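Local coordinates for probable Zn binding protein (Lactobacillus acidophilus, PDB 3Q69) that is of unproven function but probably binds mucus at the bacterial surface through domains such as this one, at residues I5-V10 with K88-K93. Sequence-based numbering, arbitrary orientation.
Sequences IKRTQV and KNFLDK
The side chain of R7 lies flat over one face of the F90 ring. The guanidinium and ring planes are only 5° apart, with centres 4.4 Å apart. The two side chains run antiparallel, R7 CG near F90 CZ and the guanidinium over F90 CB. R7 CD sits 3.7 Å from the ring centroid, a CH-pi contact. The R7 chain is extended from CG to NE, keeping its length against the ring. Q37 accepts a hydrogen bond from R7 NH1, and W50 makes a cation-pi contact with R7. The far end of the ring reaches the strand backbone, with F90 CZ 3.3 Å from R7 O. Q9 CB packs against F90 CE1 at 3.6 Å. This joins strand 2-19 of the mixed sheet in the Muc B2-like domain to the loop between strands 77-86 and 96-104. F90 is the second residue of a type I turn, N89 to D92. Its CG, anti to the backbone N (chi1 -164°), carries the ring toward strand 2-19, and its side chain also touches V85 and Q37. An alanine here would remove the ring; R7 CD and NE would probably lose the face they lie on, with a gap left beside Q9 CB.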
# COMPACT_ATOMS: atom_id res chain seq x y z
N ILE A 5 19.96 -13.54 -2.59
CA ILE A 5 19.81 -12.09 -2.64
C ILE A 5 18.31 -11.82 -2.48
O ILE A 5 17.50 -12.75 -2.54
CB ILE A 5 20.32 -11.49 -3.99
CG1 ILE A 5 19.63 -12.19 -5.17
CG2 ILE A 5 21.85 -11.60 -4.09
CD1 ILE A 5 19.87 -11.54 -6.53
N LYS A 6 17.94 -10.57 -2.24
CA LYS A 6 16.54 -10.26 -2.06
C LYS A 6 16.27 -8.80 -2.36
O LYS A 6 17.20 -7.98 -2.44
CB LYS A 6 16.10 -10.59 -0.62
CG LYS A 6 16.70 -9.67 0.45
CD LYS A 6 16.49 -10.23 1.85
CE LYS A 6 17.18 -9.37 2.87
NZ LYS A 6 16.70 -7.96 2.83
N ARG A 7 15.00 -8.49 -2.61
CA ARG A 7 14.62 -7.11 -2.89
C ARG A 7 13.26 -6.85 -2.25
O ARG A 7 12.42 -7.74 -2.17
CB ARG A 7 14.60 -6.84 -4.41
CG ARG A 7 13.72 -7.78 -5.23
CD ARG A 7 13.67 -7.36 -6.69
NE ARG A 7 13.01 -8.34 -7.53
CZ ARG A 7 12.78 -8.19 -8.83
NH1 ARG A 7 12.16 -9.15 -9.51
NH2 ARG A 7 13.18 -7.10 -9.47
N THR A 8 13.06 -5.62 -1.80
CA THR A 8 11.83 -5.23 -1.13
C THR A 8 11.09 -4.05 -1.74
O THR A 8 11.68 -3.07 -2.16
CB THR A 8 12.11 -4.89 0.34
OG1 THR A 8 12.71 -6.02 0.99
CG2 THR A 8 10.82 -4.52 1.06
N GLN A 9 9.78 -4.18 -1.79
CA GLN A 9 8.89 -3.16 -2.30
C GLN A 9 7.94 -2.88 -1.15
O GLN A 9 7.38 -3.80 -0.57
CB GLN A 9 8.11 -3.68 -3.51
CG GLN A 9 6.96 -2.76 -3.97
CD GLN A 9 7.43 -1.41 -4.49
OE1 GLN A 9 8.08 -1.31 -5.54
NE2 GLN A 9 7.10 -0.35 -3.75
N VAL A 10 7.77 -1.60 -0.82
CA VAL A 10 6.86 -1.21 0.25
C VAL A 10 5.74 -0.37 -0.35
O VAL A 10 6.01 0.63 -1.00
CB VAL A 10 7.60 -0.37 1.32
CG1 VAL A 10 6.68 -0.09 2.49
CG2 VAL A 10 8.87 -1.09 1.77
N LYS A 88 8.09 -9.07 -12.62
CA LYS A 88 8.21 -8.24 -13.83
C LYS A 88 7.98 -6.76 -13.67
O LYS A 88 8.39 -5.97 -14.52
CB LYS A 88 7.26 -8.75 -14.93
CG LYS A 88 7.88 -9.81 -15.85
CD LYS A 88 7.56 -11.22 -15.37
CE LYS A 88 6.10 -11.60 -15.67
NZ LYS A 88 5.88 -13.05 -15.49
N ASN A 89 7.32 -6.35 -12.59
CA ASN A 89 7.04 -4.94 -12.37
C ASN A 89 7.35 -4.65 -10.91
O ASN A 89 6.69 -3.83 -10.26
CB ASN A 89 5.56 -4.64 -12.67
CG ASN A 89 5.10 -5.20 -14.02
OD1 ASN A 89 5.55 -4.76 -15.08
ND2 ASN A 89 4.21 -6.19 -13.98
N PHE A 90 8.38 -5.31 -10.40
CA PHE A 90 8.75 -5.15 -8.99
C PHE A 90 9.05 -3.72 -8.57
O PHE A 90 8.59 -3.26 -7.51
CB PHE A 90 9.94 -6.04 -8.64
CG PHE A 90 10.14 -6.22 -7.16
CD1 PHE A 90 10.80 -5.24 -6.41
CD2 PHE A 90 9.62 -7.33 -6.51
CE1 PHE A 90 10.93 -5.37 -5.04
CE2 PHE A 90 9.74 -7.47 -5.12
CZ PHE A 90 10.40 -6.48 -4.39
N LEU A 91 9.79 -3.00 -9.40
CA LEU A 91 10.20 -1.63 -9.08
C LEU A 91 9.19 -0.52 -9.35
O LEU A 91 9.58 0.64 -9.51
CB LEU A 91 11.49 -1.28 -9.84
CG LEU A 91 12.70 -2.20 -9.69
CD1 LEU A 91 13.63 -2.05 -10.89
CD2 LEU A 91 13.44 -1.87 -8.39
N ASP A 92 7.90 -0.85 -9.39
CA ASP A 92 6.89 0.17 -9.67
C ASP A 92 6.03 0.53 -8.46
O ASP A 92 5.33 -0.30 -7.91
CB ASP A 92 6.01 -0.29 -10.82
CG ASP A 92 6.79 -0.44 -12.13
OD1 ASP A 92 7.42 0.54 -12.56
OD2 ASP A 92 6.76 -1.54 -12.72
N LYS A 93 6.09 1.80 -8.06
CA LYS A 93 5.34 2.32 -6.92
C LYS A 93 3.83 2.15 -7.12
O LYS A 93 3.32 2.39 -8.21
CB LYS A 93 5.67 3.81 -6.72
CG LYS A 93 7.13 4.11 -6.44
CD LYS A 93 7.36 5.61 -6.28
CE LYS A 93 8.74 5.91 -5.68
NZ LYS A 93 8.96 5.12 -4.43